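Local coordinates for uncharacterized protein (Acinetobacter baumannii, PDB 4L3U) that is of unknown function but belongs to the DUF4844 family and folds as a bundle of helices without strands, at residues 19-32 against 100-112. Sequence-based numbering, arbitrary orientation.
Sequences VIQQLEKFKAQDHF and QVATTFESFLDIV
Near-antiparallel knobs-into-holes packing between helix 14-27 and helix 95-112, part of this protein's all-helical fold, is carried by F26 and I111, each a knob in a hole of the other helix. The axes of 19-27 and 100-112 run at 161° to each other and come within 10.2 Å. F26 drops among T104, S107, F108 and I111; with its CG anti to the backbone N (chi1 -167°), the ring reaches across to helix 95-112 and its CZ stops 3.7 Å from T104 CG2. I111 CD1 lies over one face of this ring, offset toward the rim, while H31 NE2 lies over the centre of the opposite face. Its edge meets the face of F108 in a T-shaped pair, centroids 5.1 Å apart and planes at 64°. L23 CD2 approaches the edge of the F108 ring, 3.8 Å from CE1, and F62 of helix 45-68 also meets that ring. In the reciprocal hole, formed by V19, Q22, L23 and F26, the I111 branch CG2 touches V19 CG1 at 3.8 Å and also packs against Q22 and L23.

Beyond helix 14-27 the chain continues along helix 95-112 as a loop. T104 CG2 packs obliquely against the H31 ring, while T104 OG1 donates to Q100 O, which T104 N reaches from the other face of the carbonyl plane. F32 takes V101 CG2 at its ring edge, 3.6 Å from CE1. Q100, its chain bent at chi2, lays CG beside F32 CD1 and sends NE2 to H31 O in a weak hydrogen bond of 3.3 Å.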
loop_
_atom_site.group_PDB
_atom_site.type_symbol
_atom_site.label_atom_id
_atom_site.label_comp_id
_atom_site.label_asym_id
_atom_site.label_seq_id
_atom_site.Cartn_x
_atom_site.Cartn_y
_atom_site.Cartn_z
ATOM N N VAL A 19 14.299 5.287 7.009
ATOM C CA VAL A 19 12.943 4.912 6.637
ATOM C C VAL A 19 12.415 5.915 5.613
ATOM O O VAL A 19 11.836 5.529 4.601
ATOM C CB VAL A 19 12.009 4.842 7.873
ATOM C CG1 VAL A 19 10.575 4.571 7.459
ATOM C CG2 VAL A 19 12.472 3.760 8.836
ATOM N N ILE A 20 12.646 7.201 5.864
ATOM C CA ILE A 20 12.217 8.243 4.936
ATOM C C ILE A 20 12.869 8.063 3.561
ATOM O O ILE A 20 12.221 8.269 2.542
ATOM C CB ILE A 20 12.491 9.667 5.494
ATOM C CG1 ILE A 20 11.507 9.993 6.622
ATOM C CG2 ILE A 20 12.369 10.727 4.390
ATOM C CD1 ILE A 20 11.745 11.338 7.298
ATOM N N GLN A 21 14.138 7.664 3.528
ATOM C CA GLN A 21 14.819 7.427 2.255
ATOM C C GLN A 21 14.191 6.248 1.523
ATOM O O GLN A 21 14.046 6.268 0.300
ATOM C CB GLN A 21 16.314 7.177 2.473
ATOM C CG GLN A 21 17.084 8.404 2.927
ATOM N N GLN A 22 13.822 5.218 2.278
ATOM C CA GLN A 22 13.159 4.054 1.704
ATOM C C GLN A 22 11.815 4.446 1.100
ATOM O O GLN A 22 11.454 3.998 0.014
ATOM C CB GLN A 22 12.932 2.989 2.774
ATOM C CG GLN A 22 14.191 2.384 3.359
ATOM C CD GLN A 22 13.875 1.262 4.329
ATOM O OE1 GLN A 22 13.637 1.495 5.514
ATOM N NE2 GLN A 22 13.849 0.037 3.822
ATOM N N LEU A 23 11.079 5.287 1.819
ATOM C CA LEU A 23 9.750 5.717 1.395
ATOM C C LEU A 23 9.808 6.603 0.160
ATOM O O LEU A 23 8.959 6.507 -0.724
ATOM C CB LEU A 23 9.056 6.476 2.528
ATOM C CG LEU A 23 8.639 5.637 3.737
ATOM C CD1 LEU A 23 8.290 6.529 4.914
ATOM C CD2 LEU A 23 7.463 4.740 3.376
ATOM N N GLU A 24 10.806 7.476 0.110
ATOM C CA GLU A 24 10.979 8.371 -1.023
ATOM C C GLU A 24 11.256 7.575 -2.291
ATOM O O GLU A 24 10.697 7.859 -3.351
ATOM C CB GLU A 24 12.125 9.344 -0.752
ATOM C CG GLU A 24 11.840 10.340 0.365
ATOM C CD GLU A 24 10.900 11.458 -0.052
ATOM O OE1 GLU A 24 10.399 11.429 -1.197
ATOM O OE2 GLU A 24 10.663 12.373 0.768
ATOM N N LYS A 25 12.124 6.577 -2.174
ATOM C CA LYS A 25 12.467 5.731 -3.303
ATOM C C LYS A 25 11.242 4.924 -3.701
ATOM O O LYS A 25 10.877 4.869 -4.872
ATOM C CB LYS A 25 13.626 4.803 -2.937
ATOM C CG LYS A 25 14.067 3.883 -4.061
ATOM N N PHE A 26 10.599 4.320 -2.708
ATOM C CA PHE A 26 9.408 3.511 -2.927
ATOM C C PHE A 26 8.315 4.307 -3.624
ATOM O O PHE A 26 7.632 3.804 -4.507
ATOM C CB PHE A 26 8.889 2.987 -1.590
ATOM C CG PHE A 26 7.858 1.906 -1.724
ATOM C CD1 PHE A 26 8.228 0.628 -2.098
ATOM C CD2 PHE A 26 6.522 2.164 -1.475
ATOM C CE1 PHE A 26 7.286 -0.376 -2.222
ATOM C CE2 PHE A 26 5.577 1.164 -1.599
ATOM C CZ PHE A 26 5.960 -0.108 -1.971
ATOM N N LYS A 27 8.163 5.559 -3.223
ATOM C CA LYS A 27 7.141 6.430 -3.776
ATOM C C LYS A 27 7.287 6.617 -5.291
ATOM O O LYS A 27 6.292 6.760 -6.003
ATOM C CB LYS A 27 7.230 7.779 -3.067
ATOM C CG LYS A 27 6.246 8.818 -3.539
ATOM C CD LYS A 27 6.512 10.162 -2.875
ATOM C CE LYS A 27 7.827 10.780 -3.342
ATOM N NZ LYS A 27 8.044 12.140 -2.776
ATOM N N ALA A 28 8.527 6.604 -5.776
ATOM C CA ALA A 28 8.820 6.918 -7.177
ATOM C C ALA A 28 8.777 5.705 -8.100
ATOM O O ALA A 28 8.925 5.838 -9.315
ATOM C CB ALA A 28 10.181 7.585 -7.282
ATOM N N GLN A 29 8.573 4.526 -7.530
ATOM C CA GLN A 29 8.586 3.302 -8.310
ATOM C C GLN A 29 7.223 3.021 -8.924
ATOM O O GLN A 29 6.195 3.485 -8.428
ATOM C CB GLN A 29 9.008 2.132 -7.427
ATOM C CG GLN A 29 10.418 2.255 -6.887
ATOM C CD GLN A 29 10.674 1.318 -5.729
ATOM O OE1 GLN A 29 9.836 0.478 -5.403
ATOM N NE2 GLN A 29 11.831 1.462 -5.094
ATOM N N ASP A 30 7.230 2.272 -10.022
ATOM C CA ASP A 30 6.012 1.716 -10.585
ATOM C C ASP A 30 5.802 0.385 -9.888
ATOM O O ASP A 30 6.643 -0.507 -9.987
ATOM C CB ASP A 30 6.169 1.505 -12.090
ATOM C CG ASP A 30 4.877 1.071 -12.762
ATOM O OD1 ASP A 30 3.910 0.716 -12.058
ATOM O OD2 ASP A 30 4.831 1.075 -14.009
ATOM N N HIS A 31 4.688 0.253 -9.178
ATOM C CA HIS A 31 4.436 -0.942 -8.382
ATOM C C HIS A 31 3.543 -1.960 -9.079
ATOM O O HIS A 31 3.140 -2.952 -8.469
ATOM C CB HIS A 31 3.806 -0.544 -7.053
ATOM C CG HIS A 31 4.656 0.379 -6.248
ATOM N ND1 HIS A 31 4.525 1.750 -6.301
ATOM C CD2 HIS A 31 5.667 0.131 -5.381
ATOM C CE1 HIS A 31 5.409 2.305 -5.493
ATOM N NE2 HIS A 31 6.116 1.344 -4.925
ATOM N N PHE A 32 3.255 -1.728 -10.354
ATOM C CA PHE A 32 2.259 -2.523 -11.059
ATOM C C PHE A 32 2.715 -2.915 -12.455
ATOM O O PHE A 32 1.938 -2.901 -13.413
ATOM C CB PHE A 32 0.945 -1.749 -11.101
ATOM C CG PHE A 32 0.442 -1.370 -9.739
ATOM C CD1 PHE A 32 -0.315 -2.264 -9.000
ATOM C CD2 PHE A 32 0.761 -0.145 -9.178
ATOM C CE1 PHE A 32 -0.764 -1.936 -7.740
ATOM C CE2 PHE A 32 0.313 0.188 -7.920
ATOM C CZ PHE A 32 -0.452 -0.711 -7.199
ATOM N N GLN A 100 -1.873 -7.412 -6.167
ATOM C CA GLN A 100 -0.644 -6.648 -6.330
ATOM C C GLN A 100 -0.643 -5.429 -5.410
ATOM O O GLN A 100 0.405 -5.023 -4.913
ATOM C CB GLN A 100 -0.465 -6.212 -7.784
ATOM C CG GLN A 100 0.912 -5.641 -8.077
ATOM C CD GLN A 100 2.016 -6.670 -7.929
ATOM O OE1 GLN A 100 1.761 -7.876 -7.910
ATOM N NE2 GLN A 100 3.254 -6.196 -7.819
ATOM N N VAL A 101 -1.819 -4.848 -5.191
ATOM C CA VAL A 101 -1.957 -3.713 -4.283
ATOM C C VAL A 101 -1.637 -4.144 -2.855
ATOM O O VAL A 101 -0.972 -3.421 -2.114
ATOM C CB VAL A 101 -3.382 -3.110 -4.331
ATOM C CG1 VAL A 101 -3.606 -2.121 -3.185
ATOM C CG2 VAL A 101 -3.622 -2.426 -5.656
ATOM N N ALA A 102 -2.123 -5.322 -2.476
ATOM C CA ALA A 102 -1.866 -5.875 -1.154
ATOM C C ALA A 102 -0.375 -6.136 -0.964
ATOM O O ALA A 102 0.193 -5.782 0.063
ATOM C CB ALA A 102 -2.656 -7.154 -0.959
ATOM N N THR A 103 0.249 -6.755 -1.959
ATOM C CA THR A 103 1.678 -7.034 -1.916
ATOM C C THR A 103 2.463 -5.734 -1.786
ATOM O O THR A 103 3.429 -5.653 -1.032
ATOM C CB THR A 103 2.124 -7.791 -3.188
ATOM O OG1 THR A 103 1.508 -9.085 -3.213
ATOM C CG2 THR A 103 3.640 -7.956 -3.239
ATOM N N THR A 104 2.037 -4.719 -2.531
ATOM C CA THR A 104 2.686 -3.412 -2.504
ATOM C C THR A 104 2.587 -2.791 -1.110
ATOM O O THR A 104 3.558 -2.237 -0.601
ATOM C CB THR A 104 2.069 -2.466 -3.565
ATOM O OG1 THR A 104 2.284 -3.011 -4.872
ATOM C CG2 THR A 104 2.684 -1.071 -3.500
ATOM N N PHE A 105 1.417 -2.898 -0.488
ATOM C CA PHE A 105 1.215 -2.338 0.845
ATOM C C PHE A 105 1.910 -3.162 1.923
ATOM O O PHE A 105 2.188 -2.660 3.010
ATOM C CB PHE A 105 -0.277 -2.219 1.159
ATOM C CG PHE A 105 -0.860 -0.876 0.819
ATOM C CD1 PHE A 105 -1.137 -0.539 -0.495
ATOM C CD2 PHE A 105 -1.127 0.054 1.812
ATOM C CE1 PHE A 105 -1.670 0.700 -0.811
ATOM C CE2 PHE A 105 -1.662 1.293 1.500
ATOM C CZ PHE A 105 -1.932 1.615 0.189
ATOM N N GLU A 106 2.182 -4.430 1.625
ATOM C CA GLU A 106 2.904 -5.282 2.558
ATOM C C GLU A 106 4.326 -4.768 2.693
ATOM O O GLU A 106 4.946 -4.901 3.745
ATOM C CB GLU A 106 2.906 -6.734 2.081
ATOM C CG GLU A 106 1.646 -7.508 2.440
ATOM C CD GLU A 106 1.636 -8.921 1.873
ATOM O OE1 GLU A 106 2.464 -9.223 0.985
ATOM O OE2 GLU A 106 0.800 -9.735 2.319
ATOM N N SER A 107 4.837 -4.169 1.622
ATOM C CA SER A 107 6.183 -3.614 1.631
ATOM C C SER A 107 6.277 -2.473 2.636
ATOM O O SER A 107 7.306 -2.300 3.283
ATOM C CB SER A 107 6.574 -3.128 0.235
ATOM O OG SER A 107 6.552 -4.194 -0.700
ATOM N N PHE A 108 5.197 -1.706 2.771
ATOM C CA PHE A 108 5.131 -0.647 3.777
ATOM C C PHE A 108 5.341 -1.231 5.162
ATOM O O PHE A 108 6.078 -0.671 5.965
ATOM C CB PHE A 108 3.777 0.073 3.752
ATOM C CG PHE A 108 3.657 1.141 2.693
ATOM C CD1 PHE A 108 4.653 2.087 2.515
ATOM C CD2 PHE A 108 2.531 1.205 1.888
ATOM C CE1 PHE A 108 4.533 3.070 1.544
ATOM C CE2 PHE A 108 2.406 2.181 0.918
ATOM C CZ PHE A 108 3.409 3.114 0.746
ATOM N N LEU A 109 4.685 -2.354 5.439
ATOM C CA LEU A 109 4.806 -3.002 6.737
ATOM C C LEU A 109 6.271 -3.268 7.051
ATOM O O LEU A 109 6.742 -2.987 8.154
ATOM C CB LEU A 109 4.021 -4.314 6.765
ATOM C CG LEU A 109 2.501 -4.226 6.618
ATOM C CD1 LEU A 109 1.899 -5.612 6.680
ATOM C CD2 LEU A 109 1.894 -3.350 7.690
ATOM N N ASP A 110 6.988 -3.789 6.063
ATOM C CA ASP A 110 8.401 -4.097 6.225
ATOM C C ASP A 110 9.202 -2.821 6.458
ATOM O O ASP A 110 10.066 -2.777 7.331
ATOM C CB ASP A 110 8.928 -4.839 4.996
ATOM C CG ASP A 110 8.350 -6.235 4.867
ATOM O OD1 ASP A 110 8.238 -6.929 5.898
ATOM O OD2 ASP A 110 8.006 -6.635 3.736
ATOM N N ILE A 111 8.903 -1.780 5.686
ATOM C CA ILE A 111 9.621 -0.510 5.799
ATOM C C ILE A 111 9.471 0.132 7.183
ATOM O O ILE A 111 10.467 0.464 7.823
ATOM C CB ILE A 111 9.184 0.492 4.693
ATOM C CG1 ILE A 111 9.612 -0.032 3.323
ATOM C CG2 ILE A 111 9.797 1.883 4.925
ATOM C CD1 ILE A 111 9.024 0.721 2.155
ATOM N N VAL A 112 8.233 0.308 7.640
ATOM C CA VAL A 112 7.970 1.018 8.894
ATOM C C VAL A 112 8.043 0.110 10.118
ATOM O O VAL A 112 7.776 0.544 11.237
ATOM C CB VAL A 112 6.585 1.711 8.882
ATOM C CG1 VAL A 112 6.461 2.631 7.676
ATOM C CG2 VAL A 112 5.455 0.682 8.900
#